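Local structure of malonate decarboxylase subunit alpha (Acinetobacter baumannii ATCC 17978, 6MPR) at residues V62-N67 with L90-P95; Q69-F74 with V97-H102; K113-F118 with I137-T142. The protein probably serves as the acyl carrier protein transferase subunit of malonate decarboxylase, exchanging acetate for malonate on the carrier thioester. All blocks are in the same frame, centred on the assembly; numbering follows the deposited sequence. Where two conformers were deposited one is given.

Contacts 1 and 3 pair neighbouring strands of one parallel alpha/beta sheet, in which 61-64, 90-94, 111-116 and 136-140 run side by side, consistent with the Rossmann-like clan of the family. Each joins the two strands of a beta-alpha-beta unit, 61-64 with 90-94 and 111-116 with 136-140; their centres are about 10 Å apart, and His91 hydrogen-bonds to Asp115 between them. Contact 2 lies in the loops leading from strands 61-64 and 90-94 to helices 73-79 and 100-107, its centre about 10 Å from that of contact 1 and 15 Å from that of contact 3. Along the chain the segments of contacts 1 and 2 alternate, and contact 3 follows both. Segment 137-142 touches the second subunit.

Contact 1: V62-N67 with L90-P95; sequences VVLEGN and LHMIMP
Met92 turns its methyl against Val62 and Leu64: its CE lies 3.9 Å from Val62 CG1 and 3.7 Å from Leu64 CB. The side chain is bent at chi2 and again at chi3 (-61°), which swings CE back over strand 62-64. One step on, Leu64 and Met94 lie side by side, pointing the same way, and Leu64 CD2 meets Met94 CE at 3.8 Å. Val63 and Ile93 pack on the other face, where Val63 CG2 touches Ile93 CB at 3.8 Å. Between these two layers the backbones pair in parallel: Val62 N donates to His91 O at 2.8 Å, Ile93 N to Val62 O at 2.9 Å and Leu64 N to Ile93 O at 3.2 Å. The strand then ends in a loop. A cis peptide precedes Gly66, whose O packs on the Pro95 ring, 3.2 Å from Pro95 CD; a backbone hydrogen bond joins Gly66 to Ser96. Leu64 O, buried beside the Met94 methyl, has no polar partner in the model. Around this shell, Leu105 and Phe106 of helix 100-107 back Met92, and Val63 pairs with strand 158-163. Strands 61-64 and 90-94, with helix 73-79 between them in the chain, form a beta-alpha-beta unit of the parallel alpha/beta sheet.

Contact 2: Q69-F74 with V97-H102; sequences QKQADF and VGRSEH
Arg99 meets Gln71 and Asp73 in a polar, water-bridged contact between the starts of two helices, 73-79 and 100-107, in the loops that follow neighbouring strands of the parallel alpha/beta sheet. No direct hydrogen bond crosses it. The Arg99 chain runs past Gln71 in the opposite direction, and its bends at chi2 and chi3 put CD against Gln71 CG and NE 3.6 Å from Asp73 CB. Asp73 CB stands over one face of the guanidinium, 3.6 Å above its plane and toward its rim. The rotation of the planar group is fixed from its own segment: Arg99 NE gives a nearly straight salt-bridging bond (170°) to Glu101 OE1 at 2.8 Å, in the guanidinium plane and on the syn side of the carboxylate. Glu101 OE1 also takes a bond from Ser76 OG of helix 73-79, so the pair is tied to the opposite helix. Nearer the backbone of Arg99, Gln71 OE1 lies 3.5 Å from His102 CE1, at the ring edge, while Arg99 CB sits over the centre of the same ring. Gln71 is held in place by Gly66 N, which donates to its OE1, and by Asn67 O and Gln69 O, which accept from its NE2. Asp73 is oriented by Tyr230 N at OD1 and by a salt bridge from Arg77 at OD2. Its charge approaches Arg99 from well outside the guanidinium plane, and a water closes the gap, donating to Asp73 OD2 at 3.0 Å and accepting from Arg99 NH2 at 2.7 Å.

Contact 3: K113-F118 with I137-T142; sequences KLDFSF and IGAIHT
The Phe116 ring overlaps Ile140, whose CG2 lies over one face, 4.3 Å from the ring centroid and 23° off the normal, a CH-pi contact displaced toward the rim. The two side chains lie alongside each other, pointing the same way. Ile137 comes in at the ring edge, with its CD1 3.6 Å from Phe116 CE1. Between the strands, Phe116 O is gripped twice by His141, through its backbone N at 2.9 Å and its ring ND1 at 3.1 Å; the backbone N lies in the carbonyl plane and ND1 above it. Asp115 OD1 accepts from Ala139 N at 3.0 Å, met from above the carboxylate plane, and also lies 3.2 Å from His141 CE1 at the ring edge. Farther back, Gly138 N donates to Leu114 O at 2.9 Å. Ser117 OG gives a 2.7 Å bond to His141 O just ahead of helix 143-149. A second shell holds the polar groups: His91 NE2 bonds to Asp115 OD2, and Arg149 NH1 to His141 NE2. His403 of the second subunit lays its ring against that of His141, with the two planes nearly parallel, and also packs on Ala139. Leu114 pairs with Ile137 but Phe116 with Ile140, so strand 136-140 carries an extra residue, and Asp115 OD1 takes the N-H of Ala139 inside the shifted register. The arrangement is a beta bulge between parallel strands at one margin of the alpha/beta sheet, where segment 137-142 touches the second subunit.

Contact 1: V62-N67 with L90-P95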
ATOM      1  N   VAL A  62      -3.356 -16.753 -14.443  1.00 12.00           N
ATOM      2  CA  VAL A  62      -1.970 -16.700 -14.902  1.00  8.45           C
ATOM      3  C   VAL A  62      -1.553 -15.250 -14.845  1.00  9.79           C
ATOM      4  O   VAL A  62      -2.077 -14.428 -15.600  1.00  9.50           O
ATOM      5  CB  VAL A  62      -1.819 -17.248 -16.330  1.00  8.65           C
ATOM      6  CG1 VAL A  62      -0.366 -17.133 -16.802  1.00  8.46           C
ATOM      7  CG2 VAL A  62      -2.315 -18.707 -16.377  1.00 12.84           C
ATOM      8  N   VAL A  63      -0.626 -14.932 -13.947  1.00  9.79           N
ATOM      9  CA  VAL A  63       0.027 -13.628 -13.949  1.00 10.58           C
ATOM     10  C   VAL A  63       1.108 -13.648 -15.019  1.00  9.66           C
ATOM     11  O   VAL A  63       1.951 -14.549 -15.036  1.00  8.71           O
ATOM     12  CB  VAL A  63       0.630 -13.328 -12.570  1.00  6.75           C
ATOM     13  CG1 VAL A  63       1.519 -12.077 -12.621  1.00  8.38           C
ATOM     14  CG2 VAL A  63      -0.486 -13.156 -11.521  1.00 11.32           C
ATOM     15  N   LEU A  64       1.105 -12.644 -15.894  1.00  8.02           N
ATOM     16  CA  LEU A  64       2.064 -12.553 -16.990  1.00 13.71           C
ATOM     17  C   LEU A  64       2.646 -11.153 -16.965  1.00  7.86           C
ATOM     18  O   LEU A  64       1.892 -10.172 -16.988  1.00 11.58           O
ATOM     19  CB  LEU A  64       1.399 -12.830 -18.348  1.00 10.30           C
ATOM     20  CG  LEU A  64       2.244 -12.577 -19.607  1.00  8.76           C
ATOM     21  CD1 LEU A  64       3.480 -13.447 -19.577  1.00  9.63           C
ATOM     22  CD2 LEU A  64       1.428 -12.870 -20.865  1.00 10.41           C
ATOM     23  N   GLU A  65       3.969 -11.054 -16.871  1.00 11.15           N
ATOM     24  CA  GLU A  65       4.644  -9.759 -16.919  1.00 13.62           C
ATOM     25  C   GLU A  65       4.857  -9.337 -18.370  1.00 13.62           C
ATOM     26  O   GLU A  65       5.457 -10.083 -19.146  1.00 11.54           O
ATOM     27  CB  GLU A  65       5.994  -9.847 -16.202  1.00 13.57           C
ATOM     28  CG  GLU A  65       5.910 -10.061 -14.688  1.00  8.82           C
ATOM     29  CD  GLU A  65       7.286 -10.117 -14.044  1.00 14.89           C
ATOM     30  OE1 GLU A  65       8.295  -9.968 -14.761  1.00 11.90           O
ATOM     31  OE2 GLU A  65       7.364 -10.342 -12.827  1.00 13.72           O
ATOM     32  N   GLY A  66       4.326  -8.180 -18.756  1.00  8.99           N
ATOM     33  CA  GLY A  66       3.262  -7.528 -18.013  1.00  9.62           C
ATOM     34  C   GLY A  66       3.585  -6.502 -16.935  1.00 13.71           C
ATOM     35  O   GLY A  66       2.666  -5.974 -16.300  1.00 11.48           O
ATOM     36  N   ASN A  67       4.859  -6.227 -16.676  1.00 11.19           N
ATOM     37  CA  ASN A  67       5.226  -5.063 -15.877  0.52  9.95           C
ATOM     38  C   ASN A  67       4.993  -3.807 -16.703  1.00  9.36           C
ATOM     39  O   ASN A  67       4.819  -3.864 -17.923  1.00 14.24           O
ATOM     40  CB  ASN A  67       6.704  -5.072 -15.462  0.52 11.86           C
ATOM     41  CG  ASN A  67       7.117  -6.293 -14.674  0.52  9.55           C
ATOM     42  OD1 ASN A  67       6.880  -6.380 -13.470  0.52 18.13           O
ATOM     43  ND2 ASN A  67       7.815  -7.209 -15.333  0.52  7.38           N
ATOM     44  N   LEU A  90      -7.913 -19.315 -19.990  1.00 15.30           N
ATOM     45  CA  LEU A  90      -6.966 -18.724 -19.057  1.00 12.24           C
ATOM     46  C   LEU A  90      -7.494 -17.388 -18.553  1.00 17.14           C
ATOM     47  O   LEU A  90      -8.065 -16.600 -19.307  1.00 14.32           O
ATOM     48  CB  LEU A  90      -5.595 -18.538 -19.719  1.00 13.07           C
ATOM     49  CG  LEU A  90      -4.847 -19.824 -20.082  1.00 12.88           C
ATOM     50  CD1 LEU A  90      -3.393 -19.554 -20.415  1.00 14.71           C
ATOM     51  CD2 LEU A  90      -4.983 -20.872 -18.959  1.00 15.04           C
ATOM     52  N   HIS A  91      -7.321 -17.146 -17.264  1.00 14.21           N
ATOM     53  CA  HIS A  91      -7.705 -15.884 -16.642  1.00 14.21           C
ATOM     54  C   HIS A  91      -6.400 -15.123 -16.467  1.00 13.65           C
ATOM     55  O   HIS A  91      -5.595 -15.444 -15.587  1.00 12.14           O
ATOM     56  CB  HIS A  91      -8.436 -16.138 -15.325  1.00 15.42           C
ATOM     57  CG  HIS A  91      -8.840 -14.901 -14.581  1.00 11.99           C
ATOM     58  ND1 HIS A  91      -9.739 -14.939 -13.541  1.00 14.88           N
ATOM     59  CD2 HIS A  91      -8.463 -13.605 -14.704  1.00 11.55           C
ATOM     60  CE1 HIS A  91      -9.915 -13.718 -13.063  1.00 18.21           C
ATOM     61  NE2 HIS A  91      -9.143 -12.889 -13.746  1.00 12.82           N
ATOM     62  N   MET A  92      -6.165 -14.149 -17.343  1.00  9.83           N
ATOM     63  CA  MET A  92      -4.901 -13.424 -17.302  1.00 11.27           C
ATOM     64  C   MET A  92      -4.978 -12.309 -16.281  1.00  9.40           C
ATOM     65  O   MET A  92      -5.989 -11.601 -16.177  1.00 11.76           O
ATOM     66  CB  MET A  92      -4.552 -12.846 -18.674  1.00 12.19           C
ATOM     67  CG  MET A  92      -4.512 -13.896 -19.781  1.00 18.04           C
ATOM     68  SD  MET A  92      -3.429 -15.308 -19.425  1.00 13.30           S
ATOM     69  CE  MET A  92      -1.846 -14.460 -19.265  1.00 15.07           C
ATOM     70  N   ILE A  93      -3.891 -12.157 -15.529  1.00  9.05           N
ATOM     71  CA  ILE A  93      -3.738 -11.108 -14.531  1.00 12.58           C
ATOM     72  C   ILE A  93      -2.481 -10.348 -14.910  1.00 13.18           C
ATOM     73  O   ILE A  93      -1.369 -10.882 -14.798  1.00 11.65           O
ATOM     74  CB  ILE A  93      -3.653 -11.667 -13.105  1.00 13.46           C
ATOM     75  CG1 ILE A  93      -4.924 -12.446 -12.780  1.00 13.46           C
ATOM     76  CG2 ILE A  93      -3.486 -10.528 -12.092  1.00 11.27           C
ATOM     77  CD1 ILE A  93      -4.818 -13.350 -11.564  1.00 18.53           C
ATOM     78  N   MET A  94      -2.653  -9.105 -15.382  1.00  9.55           N
ATOM     79  CA  MET A  94      -1.510  -8.405 -15.946  1.00 10.58           C
ATOM     80  C   MET A  94      -1.463  -6.966 -15.460  1.00 11.14           C
ATOM     81  O   MET A  94      -2.405  -6.208 -15.706  1.00 10.20           O
ATOM     82  CB  MET A  94      -1.569  -8.441 -17.469  1.00 12.73           C
ATOM     83  CG  MET A  94      -1.608  -9.871 -18.043  1.00 14.01           C
ATOM     84  SD  MET A  94      -1.562  -9.883 -19.836  1.00 17.61           S
ATOM     85  CE  MET A  94       0.130  -9.364 -20.071  1.00 16.90           C
ATOM     86  N   PRO A  95      -0.391  -6.549 -14.782  1.00 11.53           N
ATOM     87  CA  PRO A  95      -0.293  -5.134 -14.400  1.00 10.78           C
ATOM     88  C   PRO A  95      -0.371  -4.211 -15.603  1.00  8.73           C
ATOM     89  O   PRO A  95      -1.035  -3.176 -15.548  1.00 11.17           O
ATOM     90  CB  PRO A  95       1.072  -5.057 -13.695  1.00 11.09           C
ATOM     91  CG  PRO A  95       1.269  -6.464 -13.148  1.00 11.48           C
ATOM     92  CD  PRO A  95       0.695  -7.367 -14.210  1.00  8.59           C
TER

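Contact 2: Q69-F74 with V97-H102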
ATOM      1  N   GLN A  69       7.259  -1.710 -17.501  1.00 10.92           N
ATOM      2  CA  GLN A  69       8.403  -1.613 -18.403  1.00 10.42           C
ATOM      3  C   GLN A  69       8.892  -2.994 -18.834  1.00  9.76           C
ATOM      4  O   GLN A  69       8.746  -3.362 -20.001  1.00 12.52           O
ATOM      5  CB  GLN A  69       9.520  -0.807 -17.728  1.00 11.72           C
ATOM      6  CG  GLN A  69       9.089   0.593 -17.297  1.00 12.08           C
ATOM      7  CD  GLN A  69       9.950   1.133 -16.167  1.00 13.18           C
ATOM      8  OE1 GLN A  69       9.570   1.052 -14.997  1.00 13.43           O
ATOM      9  NE2 GLN A  69      11.101   1.686 -16.507  1.00 13.55           N
ATOM     10  N   LYS A  70       9.464  -3.778 -17.919  1.00 14.33           N
ATOM     11  CA  LYS A  70       9.996  -5.099 -18.259  1.00 10.43           C
ATOM     12  C   LYS A  70       8.891  -6.038 -18.726  1.00 13.12           C
ATOM     13  O   LYS A  70       7.860  -6.162 -18.062  1.00 10.18           O
ATOM     14  CB  LYS A  70      10.697  -5.694 -17.030  1.00 11.32           C
ATOM     15  CG  LYS A  70      11.025  -7.172 -17.136  1.00 13.53           C
ATOM     16  CD  LYS A  70      11.814  -7.619 -15.908  1.00 12.42           C
ATOM     17  CE  LYS A  70      10.929  -7.756 -14.685  1.00 11.55           C
ATOM     18  NZ  LYS A  70      11.707  -8.114 -13.444  1.00 12.07           N
ATOM     19  N   GLN A  71       9.115  -6.715 -19.859  1.00 11.59           N
ATOM     20  CA  GLN A  71       8.174  -7.688 -20.410  1.00  8.07           C
ATOM     21  C   GLN A  71       8.843  -9.051 -20.493  1.00 10.60           C
ATOM     22  O   GLN A  71       9.928  -9.186 -21.078  1.00 11.39           O
ATOM     23  CB  GLN A  71       7.669  -7.319 -21.820  1.00 11.99           C
ATOM     24  CG  GLN A  71       7.149  -5.885 -21.981  1.00  9.39           C
ATOM     25  CD  GLN A  71       5.954  -5.622 -21.089  1.00 18.88           C
ATOM     26  OE1 GLN A  71       5.037  -6.456 -20.996  1.00 11.52           O
ATOM     27  NE2 GLN A  71       5.961  -4.477 -20.411  1.00 12.22           N
ATOM     28  N   ALA A  72       8.181 -10.062 -19.938  1.00  8.07           N
ATOM     29  CA  ALA A  72       8.616 -11.442 -20.131  1.00 10.15           C
ATOM     30  C   ALA A  72       8.154 -11.889 -21.521  1.00 12.16           C
ATOM     31  O   ALA A  72       7.261 -12.725 -21.692  1.00  9.96           O
ATOM     32  CB  ALA A  72       8.055 -12.329 -19.032  1.00 11.21           C
ATOM     33  N   ASP A  73       8.761 -11.289 -22.539  1.00  9.16           N
ATOM     34  CA  ASP A  73       8.182 -11.428 -23.878  1.00 10.77           C
ATOM     35  C   ASP A  73       8.460 -12.787 -24.508  1.00 14.35           C
ATOM     36  O   ASP A  73       7.692 -13.227 -25.372  1.00 14.84           O
ATOM     37  CB  ASP A  73       8.670 -10.306 -24.797  1.00 15.92           C
ATOM     38  CG  ASP A  73      10.147 -10.394 -25.117  1.00 15.87           C
ATOM     39  OD1 ASP A  73      10.992 -10.227 -24.198  1.00 14.66           O
ATOM     40  OD2 ASP A  73      10.470 -10.645 -26.299  1.00 14.11           O
ATOM     41  N   PHE A  74       9.529 -13.468 -24.096  1.00 11.00           N
ATOM     42  CA  PHE A  74       9.708 -14.851 -24.531  1.00 11.85           C
ATOM     43  C   PHE A  74       8.582 -15.730 -24.002  1.00 11.03           C
ATOM     44  O   PHE A  74       8.009 -16.538 -24.748  1.00 12.50           O
ATOM     45  CB  PHE A  74      11.074 -15.358 -24.073  1.00 12.74           C
ATOM     46  CG  PHE A  74      11.337 -16.797 -24.386  1.00 18.81           C
ATOM     47  CD1 PHE A  74      11.397 -17.240 -25.699  1.00 15.28           C
ATOM     48  CD2 PHE A  74      11.554 -17.698 -23.366  1.00 17.92           C
ATOM     49  CE1 PHE A  74      11.667 -18.578 -25.984  1.00 18.05           C
ATOM     50  CE2 PHE A  74      11.807 -19.029 -23.641  1.00 15.31           C
ATOM     51  CZ  PHE A  74      11.869 -19.465 -24.952  1.00 18.76           C
ATOM     52  N   VAL A  97      -0.812  -4.262 -20.004  1.00 14.14           N
ATOM     53  CA  VAL A  97      -1.120  -5.000 -21.231  1.00 19.65           C
ATOM     54  C   VAL A  97      -0.662  -4.133 -22.394  1.00 31.49           C
ATOM     55  O   VAL A  97      -1.352  -3.182 -22.771  1.00 37.19           O
ATOM     56  CB  VAL A  97      -2.612  -5.325 -21.362  1.00 22.15           C
ATOM     57  CG1 VAL A  97      -2.832  -6.326 -22.496  1.00 32.32           C
ATOM     58  CG2 VAL A  97      -3.177  -5.852 -20.066  1.00 19.57           C
ATOM     59  N   GLY A  98       0.484  -4.468 -22.982  1.00 44.74           N
ATOM     60  CA  GLY A  98       1.008  -3.712 -24.106  1.00 53.34           C
ATOM     61  C   GLY A  98       1.455  -4.534 -25.304  1.00 54.07           C
ATOM     62  O   GLY A  98       1.188  -4.144 -26.445  1.00 62.60           O
ATOM     63  N   ARG A  99       2.147  -5.654 -25.068  1.00 41.29           N
ATOM     64  CA  ARG A  99       2.634  -6.484 -26.166  1.00 30.90           C
ATOM     65  C   ARG A  99       1.470  -6.969 -27.025  1.00 26.66           C
ATOM     66  O   ARG A  99       0.383  -7.247 -26.520  1.00 29.28           O
ATOM     67  CB  ARG A  99       3.418  -7.691 -25.630  1.00 25.91           C
ATOM     68  CG  ARG A  99       4.609  -7.378 -24.705  1.00 26.32           C
ATOM     69  CD  ARG A  99       5.921  -7.156 -25.472  1.00 22.74           C
ATOM     70  NE  ARG A  99       6.170  -8.216 -26.441  1.00 16.08           N
ATOM     71  CZ  ARG A  99       7.075  -8.156 -27.419  1.00 19.14           C
ATOM     72  NH1 ARG A  99       7.854  -7.088 -27.550  1.00 20.72           N
ATOM     73  NH2 ARG A  99       7.201  -9.173 -28.269  1.00 24.46           N
ATOM     74  N   SER A 100       1.700  -7.061 -28.337  1.00 21.31           N
ATOM     75  CA  SER A 100       0.662  -7.556 -29.237  1.00 23.32           C
ATOM     76  C   SER A 100       0.234  -8.981 -28.885  1.00 27.30           C
ATOM     77  O   SER A 100      -0.955  -9.312 -28.953  1.00 26.79           O
ATOM     78  CB  SER A 100       1.153  -7.499 -30.682  1.00 32.41           C
ATOM     79  OG  SER A 100       2.278  -8.337 -30.868  1.00 37.93           O
ATOM     80  N   GLU A 101       1.185  -9.849 -28.528  1.00 19.16           N
ATOM     81  CA  GLU A 101       0.799 -11.223 -28.217  1.00 16.57           C
ATOM     82  C   GLU A 101      -0.053 -11.316 -26.951  1.00 14.90           C
ATOM     83  O   GLU A 101      -0.746 -12.320 -26.767  1.00 16.26           O
ATOM     84  CB  GLU A 101       2.038 -12.126 -28.114  1.00 16.02           C
ATOM     85  CG  GLU A 101       2.933 -11.917 -26.877  1.00 17.87           C
ATOM     86  CD  GLU A 101       4.023 -10.873 -27.091  1.00 25.83           C
ATOM     87  OE1 GLU A 101       4.905 -10.737 -26.204  1.00 20.14           O
ATOM     88  OE2 GLU A 101       4.000 -10.194 -28.145  1.00 20.73           O
ATOM     89  N   HIS A 102      -0.036 -10.296 -26.081  1.00 13.15           N
ATOM     90  CA  HIS A 102      -0.939 -10.316 -24.931  1.00 16.46           C
ATOM     91  C   HIS A 102      -2.382 -10.402 -25.391  1.00 15.80           C
ATOM     92  O   HIS A 102      -3.160 -11.228 -24.905  1.00 14.42           O
ATOM     93  CB  HIS A 102      -0.756  -9.072 -24.069  1.00 14.19           C
ATOM     94  CG  HIS A 102       0.580  -8.978 -23.423  1.00 14.30           C
ATOM     95  ND1 HIS A 102       1.044  -7.814 -22.853  1.00 14.00           N
ATOM     96  CD2 HIS A 102       1.555  -9.899 -23.248  1.00 14.37           C
ATOM     97  CE1 HIS A 102       2.254  -8.016 -22.365  1.00 17.01           C
ATOM     98  NE2 HIS A 102       2.585  -9.274 -22.584  1.00 16.22           N
TER
HETATM   99  O   HOH W   1       3.078  -4.782 -22.002  1.00 38.93           O
HETATM  100  O   HOH W   2       9.778  -9.690 -29.067  1.00 26.80           O

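Contact 3: K113-F118 with I137-T142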
ATOM      1  N   LYS A 113     -10.594 -14.336 -19.704  1.00 17.97           N
ATOM      2  CA  LYS A 113     -10.792 -13.290 -18.711  1.00 15.14           C
ATOM      3  C   LYS A 113      -9.527 -12.465 -18.534  1.00 16.08           C
ATOM      4  O   LYS A 113      -8.408 -12.967 -18.665  1.00 11.06           O
ATOM      5  CB  LYS A 113     -11.203 -13.882 -17.357  1.00 13.90           C
ATOM      6  CG  LYS A 113     -12.498 -14.642 -17.355  1.00 23.33           C
ATOM      7  CD  LYS A 113     -12.806 -15.076 -15.929  1.00 29.56           C
ATOM      8  CE  LYS A 113     -13.964 -16.043 -15.855  1.00 37.95           C
ATOM      9  NZ  LYS A 113     -14.184 -16.435 -14.433  1.00 45.69           N
ATOM     10  N   LEU A 114      -9.709 -11.190 -18.219  1.00 11.30           N
ATOM     11  CA  LEU A 114      -8.578 -10.293 -18.018  1.00 11.82           C
ATOM     12  C   LEU A 114      -8.835  -9.381 -16.832  1.00 13.39           C
ATOM     13  O   LEU A 114      -9.876  -8.722 -16.770  1.00 14.21           O
ATOM     14  CB  LEU A 114      -8.313  -9.450 -19.269  1.00 13.70           C
ATOM     15  CG  LEU A 114      -7.212  -8.392 -19.111  1.00 10.07           C
ATOM     16  CD1 LEU A 114      -5.828  -9.067 -18.915  1.00 10.01           C
ATOM     17  CD2 LEU A 114      -7.213  -7.453 -20.309  1.00 11.70           C
ATOM     18  N   ASP A 115      -7.893  -9.360 -15.888  1.00 10.85           N
ATOM     19  CA  ASP A 115      -7.809  -8.337 -14.851  1.00  8.22           C
ATOM     20  C   ASP A 115      -6.484  -7.619 -15.041  1.00 13.81           C
ATOM     21  O   ASP A 115      -5.440  -8.274 -15.134  1.00 10.76           O
ATOM     22  CB  ASP A 115      -7.894  -8.932 -13.444  1.00  9.17           C
ATOM     23  CG  ASP A 115      -9.324  -9.222 -13.024  1.00 17.32           C
ATOM     24  OD1 ASP A 115     -10.073  -8.265 -12.718  1.00 14.02           O
ATOM     25  OD2 ASP A 115      -9.717 -10.403 -13.032  1.00 16.02           O
ATOM     26  N   PHE A 116      -6.521  -6.287 -15.120  1.00 12.37           N
ATOM     27  CA  PHE A 116      -5.312  -5.537 -15.460  1.00 10.74           C
ATOM     28  C   PHE A 116      -5.338  -4.163 -14.809  1.00 12.69           C
ATOM     29  O   PHE A 116      -6.328  -3.758 -14.192  1.00 11.76           O
ATOM     30  CB  PHE A 116      -5.120  -5.405 -16.985  1.00  7.70           C
ATOM     31  CG  PHE A 116      -6.065  -4.424 -17.660  1.00 11.02           C
ATOM     32  CD1 PHE A 116      -7.400  -4.742 -17.852  1.00 13.70           C
ATOM     33  CD2 PHE A 116      -5.595  -3.209 -18.138  1.00 10.78           C
ATOM     34  CE1 PHE A 116      -8.266  -3.848 -18.498  1.00 15.24           C
ATOM     35  CE2 PHE A 116      -6.440  -2.311 -18.772  1.00 12.49           C
ATOM     36  CZ  PHE A 116      -7.783  -2.621 -18.940  1.00 12.46           C
ATOM     37  N   SER A 117      -4.208  -3.455 -14.933  1.00 10.09           N
ATOM     38  CA  SER A 117      -4.091  -2.082 -14.448  1.00  8.89           C
ATOM     39  C   SER A 117      -3.813  -1.064 -15.545  1.00 15.01           C
ATOM     40  O   SER A 117      -4.482  -0.021 -15.596  1.00 12.09           O
ATOM     41  CB  SER A 117      -3.007  -1.990 -13.369  1.00  9.94           C
ATOM     42  OG  SER A 117      -2.880  -0.648 -12.918  1.00 11.18           O
ATOM     43  N   PHE A 118      -2.855  -1.306 -16.435  1.00 10.19           N
ATOM     44  CA  PHE A 118      -2.543  -0.310 -17.453  1.00  9.18           C
ATOM     45  C   PHE A 118      -2.729  -0.866 -18.859  1.00 11.81           C
ATOM     46  O   PHE A 118      -2.437  -2.033 -19.118  1.00 11.87           O
ATOM     47  CB  PHE A 118      -1.116   0.231 -17.303  1.00 13.78           C
ATOM     48  CG  PHE A 118      -0.776   1.294 -18.311  1.00 13.00           C
ATOM     49  CD1 PHE A 118      -1.251   2.591 -18.161  1.00 18.02           C
ATOM     50  CD2 PHE A 118      -0.019   0.987 -19.428  1.00 19.18           C
ATOM     51  CE1 PHE A 118      -0.959   3.561 -19.098  1.00 22.89           C
ATOM     52  CE2 PHE A 118       0.290   1.965 -20.374  1.00 22.76           C
ATOM     53  CZ  PHE A 118      -0.184   3.245 -20.209  1.00 21.98           C
ATOM     54  N   ILE A 137     -13.702  -8.569 -19.337  1.00 17.06           N
ATOM     55  CA  ILE A 137     -13.021  -7.779 -18.319  1.00 16.47           C
ATOM     56  C   ILE A 137     -13.538  -8.164 -16.941  1.00 18.44           C
ATOM     57  O   ILE A 137     -14.752  -8.262 -16.718  1.00 19.50           O
ATOM     58  CB  ILE A 137     -13.212  -6.276 -18.561  1.00 24.96           C
ATOM     59  CG1 ILE A 137     -12.530  -5.850 -19.851  1.00 31.87           C
ATOM     60  CG2 ILE A 137     -12.572  -5.481 -17.425  1.00 23.73           C
ATOM     61  CD1 ILE A 137     -11.024  -5.736 -19.733  1.00 24.42           C
ATOM     62  N   GLY A 138     -12.615  -8.408 -16.015  1.00 14.54           N
ATOM     63  CA  GLY A 138     -12.957  -8.420 -14.605  1.00 16.70           C
ATOM     64  C   GLY A 138     -13.091  -7.000 -14.101  1.00 13.84           C
ATOM     65  O   GLY A 138     -14.204  -6.494 -13.917  1.00 18.08           O
ATOM     66  N   ALA A 139     -11.958  -6.328 -13.909  1.00 14.52           N
ATOM     67  CA  ALA A 139     -11.964  -4.920 -13.546  1.00 16.68           C
ATOM     68  C   ALA A 139     -10.629  -4.321 -13.938  1.00 10.24           C
ATOM     69  O   ALA A 139      -9.633  -5.035 -14.119  1.00 13.17           O
ATOM     70  CB  ALA A 139     -12.212  -4.709 -12.047  1.00 15.21           C
ATOM     71  N   ILE A 140     -10.624  -3.001 -14.062  1.00 13.22           N
ATOM     72  CA  ILE A 140      -9.401  -2.225 -14.227  1.00 14.73           C
ATOM     73  C   ILE A 140      -8.980  -1.696 -12.862  1.00 16.49           C
ATOM     74  O   ILE A 140      -9.803  -1.147 -12.126  1.00 13.13           O
ATOM     75  CB  ILE A 140      -9.603  -1.066 -15.213  1.00 18.04           C
ATOM     76  CG1 ILE A 140     -10.403  -1.535 -16.434  1.00 22.32           C
ATOM     77  CG2 ILE A 140      -8.251  -0.502 -15.615  1.00 17.74           C
ATOM     78  CD1 ILE A 140     -10.808  -0.403 -17.344  1.00 27.16           C
ATOM     79  N   HIS A 141      -7.703  -1.859 -12.530  1.00  8.98           N
ATOM     80  CA  HIS A 141      -7.163  -1.604 -11.201  1.00  8.65           C
ATOM     81  C   HIS A 141      -6.074  -0.542 -11.263  1.00 14.71           C
ATOM     82  O   HIS A 141      -5.529  -0.260 -12.324  1.00 13.16           O
ATOM     83  CB  HIS A 141      -6.513  -2.880 -10.599  1.00  8.33           C
ATOM     84  CG  HIS A 141      -7.407  -4.082 -10.547  1.00  9.49           C
ATOM     85  ND1 HIS A 141      -7.884  -4.725 -11.672  1.00  8.95           N
ATOM     86  CD2 HIS A 141      -7.880  -4.783  -9.489  1.00  8.68           C
ATOM     87  CE1 HIS A 141      -8.625  -5.755 -11.307  1.00 16.20           C
ATOM     88  NE2 HIS A 141      -8.623  -5.823  -9.987  1.00 10.35           N
ATOM     89  N   THR A 142      -5.711   0.006 -10.109  1.00  9.66           N
ATOM     90  CA  THR A 142      -4.388   0.619 -10.007  1.00  7.86           C
ATOM     91  C   THR A 142      -3.397  -0.470  -9.572  1.00 10.57           C
ATOM     92  O   THR A 142      -3.794  -1.509  -9.062  1.00 10.03           O
ATOM     93  CB  THR A 142      -4.399   1.835  -9.056  1.00 10.13           C
ATOM     94  OG1 THR A 142      -3.143   2.544  -9.122  1.00  9.50           O
ATOM     95  CG2 THR A 142      -4.705   1.458  -7.614  1.00  8.95           C
TER